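Local coordinates for chemotaxis protein cheA (Thermotoga maritima, PDB 1TQG) that probably carries and passes on a phosphoryl group in chemotactic signalling, as the histidine phosphotransfer (Hpt) domain of the histidine kinase CheA, at residues A[6-10]-A[51-57]; A[38-42]-A[71-75]. All blocks are in the same frame, centred on the assembly; numbering follows the deposited sequence.

Contact 1 (A[6-10]-A[51-57])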
loop_
_atom_site.group_PDB
_atom_site.type_symbol
_atom_site.label_atom_id
_atom_site.label_comp_id
_atom_site.label_asym_id
_atom_site.label_seq_id
_atom_site.Cartn_x
_atom_site.Cartn_y
_atom_site.Cartn_z
ATOM N N TYR A 6 8.313 5.678 -18.640
ATOM C CA TYR A 6 7.938 4.565 -17.752
ATOM C C TYR A 6 7.751 5.013 -16.331
ATOM O O TYR A 6 6.946 4.336 -15.637
ATOM C CB TYR A 6 8.952 3.444 -17.900
ATOM C CG TYR A 6 9.026 2.912 -19.282
ATOM C CD1 TYR A 6 7.913 2.724 -20.063
ATOM C CD2 TYR A 6 10.240 2.567 -19.857
ATOM C CE1 TYR A 6 7.974 2.249 -21.355
ATOM C CE2 TYR A 6 10.329 2.085 -21.123
ATOM C CZ TYR A 6 9.194 1.917 -21.881
ATOM O OH TYR A 6 9.373 1.397 -23.134
ATOM N N LEU A 7 8.389 6.080 -15.896
ATOM C CA LEU A 7 8.045 6.675 -14.607
ATOM C C LEU A 7 6.610 7.143 -14.588
ATOM O O LEU A 7 5.884 6.948 -13.600
ATOM C CB LEU A 7 8.976 7.852 -14.305
ATOM C CG LEU A 7 10.399 7.549 -13.866
ATOM C CD1 LEU A 7 11.150 8.867 -13.651
ATOM C CD2 LEU A 7 10.451 6.738 -12.603
ATOM N N GLY A 8 6.147 7.715 -15.688
ATOM C CA GLY A 8 4.741 8.117 -15.760
ATOM C C GLY A 8 3.805 6.943 -15.636
ATOM O O GLY A 8 2.768 6.993 -14.960
ATOM N N VAL A 9 4.158 5.836 -16.279
ATOM C CA VAL A 9 3.352 4.615 -16.191
ATOM C C VAL A 9 3.358 4.077 -14.736
ATOM O O VAL A 9 2.318 3.716 -14.175
ATOM C CB VAL A 9 3.835 3.547 -17.163
ATOM C CG1 VAL A 9 3.109 2.221 -16.914
ATOM C CG2 VAL A 9 3.646 3.996 -18.607
ATOM N N PHE A 10 4.530 4.009 -14.129
ATOM C CA PHE A 10 4.674 3.624 -12.766
ATOM C C PHE A 10 3.778 4.467 -11.828
ATOM O O PHE A 10 3.078 3.896 -10.965
ATOM C CB PHE A 10 6.142 3.745 -12.333
ATOM C CG PHE A 10 6.385 3.465 -10.876
ATOM C CD1 PHE A 10 6.582 2.178 -10.446
ATOM C CD2 PHE A 10 6.492 4.469 -9.978
ATOM C CE1 PHE A 10 6.842 1.917 -9.104
ATOM C CE2 PHE A 10 6.642 4.216 -8.619
ATOM C CZ PHE A 10 6.851 2.922 -8.191
ATOM N N MET A 51 6.297 -3.497 -7.462
ATOM C CA MET A 51 6.538 -2.428 -8.444
ATOM C C MET A 51 7.719 -1.584 -8.057
ATOM O O MET A 51 8.582 -1.242 -8.896
ATOM C CB MET A 51 5.264 -1.581 -8.503
ATOM C CG MET A 51 4.125 -2.390 -9.088
ATOM S SD MET A 51 2.651 -1.376 -9.066
ATOM C CE MET A 51 3.133 -0.152 -10.301
ATOM N N ALA A 52 7.779 -1.171 -6.822
ATOM C CA ALA A 52 8.918 -0.363 -6.375
ATOM C C ALA A 52 10.214 -1.135 -6.581
ATOM O O ALA A 52 11.218 -0.543 -7.003
ATOM C CB ALA A 52 8.724 0.049 -4.940
ATOM N N GLY A 53 10.231 -2.448 -6.303
ATOM C CA GLY A 53 11.439 -3.199 -6.464
ATOM C C GLY A 53 11.931 -3.243 -7.884
ATOM O O GLY A 53 13.137 -3.200 -8.182
ATOM N N THR A 54 11.022 -3.304 -8.866
ATOM C CA THR A 54 11.464 -3.406 -10.272
ATOM C C THR A 54 11.990 -2.061 -10.742
ATOM O O THR A 54 12.701 -2.041 -11.737
ATOM C CB THR A 54 10.373 -3.933 -11.215
ATOM O OG1 THR A 54 9.366 -2.939 -11.345
ATOM C CG2 THR A 54 9.752 -5.191 -10.699
ATOM N N MET A 55 11.708 -0.956 -10.065
ATOM C CA MET A 55 12.237 0.362 -10.383
ATOM C C MET A 55 13.476 0.662 -9.562
ATOM O O MET A 55 14.134 1.684 -9.750
ATOM C CB MET A 55 11.165 1.422 -10.197
ATOM C CG MET A 55 9.894 1.146 -11.027
ATOM S SD MET A 55 10.074 1.158 -12.837
ATOM C CE MET A 55 10.136 2.928 -13.085
ATOM N N GLY A 56 13.806 -0.153 -8.570
ATOM C CA GLY A 56 14.903 0.070 -7.651
ATOM C C GLY A 56 14.621 1.188 -6.647
ATOM O O GLY A 56 15.540 1.821 -6.147
ATOM N N PHE A 57 13.363 1.416 -6.327
ATOM C CA PHE A 57 12.986 2.453 -5.385
ATOM C C PHE A 57 13.013 1.884 -3.963
ATOM O O PHE A 57 11.985 1.445 -3.447
ATOM C CB PHE A 57 11.645 3.072 -5.747
ATOM C CG PHE A 57 11.614 3.806 -7.071
ATOM C CD1 PHE A 57 12.784 4.210 -7.715
ATOM C CD2 PHE A 57 10.415 4.041 -7.661
ATOM C CE1 PHE A 57 12.683 4.878 -8.949
ATOM C CE2 PHE A 57 10.273 4.722 -8.848
ATOM C CZ PHE A 57 11.433 5.129 -9.460
#

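Contact 2 (A[38-42]-A[71-75])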
loop_
_atom_site.group_PDB
_atom_site.type_symbol
_atom_site.label_atom_id
_atom_site.label_comp_id
_atom_site.label_asym_id
_atom_site.label_seq_id
_atom_site.Cartn_x
_atom_site.Cartn_y
_atom_site.Cartn_z
ATOM N N ILE A 38 -8.944 -7.511 4.819
ATOM C CA ILE A 38 -7.521 -7.540 5.230
ATOM C C ILE A 38 -6.676 -8.062 4.088
ATOM O O ILE A 38 -5.613 -7.490 3.796
ATOM C CB ILE A 38 -7.319 -8.326 6.542
ATOM C CG1 ILE A 38 -8.114 -7.673 7.682
ATOM C CG2 ILE A 38 -5.856 -8.512 6.851
ATOM C CD1 ILE A 38 -8.120 -8.548 8.904
ATOM N N ASN A 39 -7.093 -9.145 3.482
ATOM C CA ASN A 39 -6.394 -9.715 2.363
ATOM C C ASN A 39 -6.306 -8.735 1.161
ATOM O O ASN A 39 -5.239 -8.638 0.531
ATOM C CB ASN A 39 -7.022 -11.013 1.897
ATOM C CG ASN A 39 -6.895 -12.098 2.933
ATOM O OD1 ASN A 39 -5.966 -12.204 3.686
ATOM N ND2 ASN A 39 -7.822 -13.013 2.903
ATOM N N GLU A 40 -7.348 -8.010 0.872
ATOM C CA GLU A 40 -7.325 -7.017 -0.181
ATOM C C GLU A 40 -6.237 -5.980 0.026
ATOM O O GLU A 40 -5.536 -5.560 -0.889
ATOM C CB GLU A 40 -8.633 -6.251 -0.267
ATOM C CG GLU A 40 -9.807 -6.928 -0.841
ATOM C CD GLU A 40 -11.052 -6.062 -0.929
ATOM O OE1 GLU A 40 -11.142 -4.820 -0.851
ATOM O OE2 GLU A 40 -12.039 -6.775 -1.084
ATOM N N ALA A 41 -6.202 -5.507 1.260
ATOM C CA ALA A 41 -5.172 -4.527 1.576
ATOM C C ALA A 41 -3.783 -5.118 1.486
ATOM O O ALA A 41 -2.881 -4.437 0.907
ATOM C CB ALA A 41 -5.439 -3.989 2.975
ATOM N N PHE A 42 -3.579 -6.306 2.033
ATOM C CA PHE A 42 -2.315 -6.975 1.878
ATOM C C PHE A 42 -1.870 -7.061 0.402
ATOM O O PHE A 42 -0.739 -6.746 0.074
ATOM C CB PHE A 42 -2.406 -8.379 2.557
ATOM C CG PHE A 42 -1.153 -9.191 2.248
ATOM C CD1 PHE A 42 0.038 -8.948 2.924
ATOM C CD2 PHE A 42 -1.186 -10.126 1.255
ATOM C CE1 PHE A 42 1.193 -9.607 2.567
ATOM C CE2 PHE A 42 -0.020 -10.793 0.890
ATOM C CZ PHE A 42 1.171 -10.517 1.553
ATOM N N LEU A 71 -0.301 -5.956 7.646
ATOM C CA LEU A 71 -1.470 -6.644 7.129
ATOM C C LEU A 71 -1.297 -8.128 7.081
ATOM O O LEU A 71 -2.286 -8.866 7.251
ATOM C CB LEU A 71 -1.911 -6.119 5.741
ATOM C CG LEU A 71 -2.668 -4.805 5.668
ATOM C CD1 LEU A 71 -4.090 -4.939 6.250
ATOM C CD2 LEU A 71 -1.958 -3.661 6.327
ATOM N N ASP A 72 -0.063 -8.597 6.913
ATOM C CA ASP A 72 0.206 -10.028 6.913
ATOM C C ASP A 72 0.025 -10.625 8.287
ATOM O O ASP A 72 -0.563 -11.698 8.459
ATOM C CB ASP A 72 1.624 -10.186 6.378
ATOM C CG ASP A 72 1.851 -11.455 5.593
ATOM O OD1 ASP A 72 0.934 -12.269 5.384
ATOM O OD2 ASP A 72 3.002 -11.619 5.142
ATOM N N LYS A 73 0.501 -9.908 9.303
ATOM C CA LYS A 73 0.213 -10.338 10.699
ATOM C C LYS A 73 -1.292 -10.395 10.910
ATOM O O LYS A 73 -1.821 -11.353 11.479
ATOM C CB LYS A 73 0.940 -9.435 11.665
ATOM C CG LYS A 73 2.475 -9.622 11.715
ATOM C CD LYS A 73 3.058 -8.621 12.719
ATOM C CE LYS A 73 4.547 -8.807 12.832
ATOM N NZ LYS A 73 5.247 -7.556 13.235
ATOM N N ALA A 74 -2.015 -9.389 10.424
ATOM C CA ALA A 74 -3.440 -9.335 10.697
ATOM C C ALA A 74 -4.161 -10.457 9.950
ATOM O O ALA A 74 -5.092 -11.060 10.462
ATOM C CB ALA A 74 -3.959 -7.978 10.282
ATOM N N ARG A 75 -3.728 -10.788 8.700
ATOM C CA ARG A 75 -4.444 -11.814 7.940
ATOM C C ARG A 75 -4.209 -13.202 8.565
ATOM O O ARG A 75 -4.989 -14.106 8.342
ATOM C CB ARG A 75 -4.141 -11.691 6.440
ATOM C CG ARG A 75 -2.871 -12.409 6.034
ATOM C CD ARG A 75 -2.610 -12.113 4.576
ATOM N NE ARG A 75 -1.408 -12.714 4.107
ATOM C CZ ARG A 75 -1.265 -13.841 3.386
ATOM N NH1 ARG A 75 -2.271 -14.561 2.986
ATOM N NH2 ARG A 75 -0.028 -14.224 3.031
HETATM O O HOH W 1 -5.099 -14.616 4.076
#

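Contact 1 (A[6-10]-A[51-57])
Aromatic contacts dominate here, and they centre on Phe10. Its side chain, with chi1 in the t well, reaches from helix 3-30 toward 51-57, where Phe57 presents a ring edge to its face. This is a T-shaped pair with centroids 5.2 Å apart and planes at 88°, and Phe10 CE2 lies 3.7 Å from Phe57 CE2. Met55 adds a Met-aromatic contact: its SD sits obliquely, 5.2 Å from the Phe10 ring centroid, while Met55 CG comes to 3.5 Å from Phe10 CD1.

The two segments run nearly antiparallel, at 165°, but their axes stay 11.8 Å apart, so large side chains have to bridge the gap. This is the open end of the hairpin formed by helices 3-30 and 35-55 in the antiparallel four-helix bundle of the Hpt fold. Met60, on helix 58-75, also packs against Phe10.

The remaining contacts are apolar. Leu7 CD2 touches Phe57 CZ at 3.7 Å and Met55 CE at 3.9 Å, and Phe10 CE1 rests 3.9 Å from Met51 CB. No hydrogen bond crosses between the segments.

Backbone bonds instead shape the turn that positions Phe57. Gly56, with positive phi, ends the helix in a Schellman motif: Phe57 N bonds to Ala52 O (3.0 Å) and Gly56 N to Gly53 O (3.1 Å), leaving Phe57 as N-cap of helix 58-75.

Contact 2 (A[38-42]-A[71-75])
Segments 38-42 and 71-75 are helical and run antiparallel, with 153° between their directions and an axis approach of 9.1 Å. Their backbones come close at two points: the CA atoms of Phe42 and Leu71 are 5.3 Å apart, those of Ile38 and Arg75 5.9 Å.

Small and branched side chains fill the inner side. Ile38 CG2 packs 4.0 Å from both Leu71 CD1 and Ala74 CB, and Ala41 CB meets Leu71 CD1 at 3.7 Å. Leu21, Leu25 and Leu28 of helix 3-30 extend this apolar layer.

Farther out, Arg75 doubles back over Phe42. Its guanidinium lies flat on the ring, planes at 22°, in a cation-pi stack with Arg75 CZ 4.4 Å from the centroid of the Phe42 ring. Asp72, one turn earlier, holds the charge through a salt bridge, Arg75 NE to Asp72 OD1 at 2.7 Å. A water links the other helix, donating to Asn39 OD1 (2.6 Å) and accepting from Arg75 NH1 (3.0 Å).

An apolar inner layer bordered by a polar, partly solvent-linked cluster is what amphipathic helices produce in an antiparallel bundle, here where helices 35-55 and 58-75 pair in the Hpt domain.

Helix 35-55 is common to both contacts: contact 1 uses its C-terminal end against the start of helix 3-30, contact 2 its N-terminal part against the end of helix 58-75. They do not touch. Their centres are about 23 Å apart, on opposite sides of the chain's centre, and their nearest atoms about 11 Å apart. Between them, then, the shared helix is tied to two different partners toward its two ends. In the Hpt family this second bundle helix carries the phosphorylated histidine, and the sequence is consistent with that residue lying between segments 38-42 and 51-57, so the phosphotransfer site probably lies on the part of the helix between the two contacts.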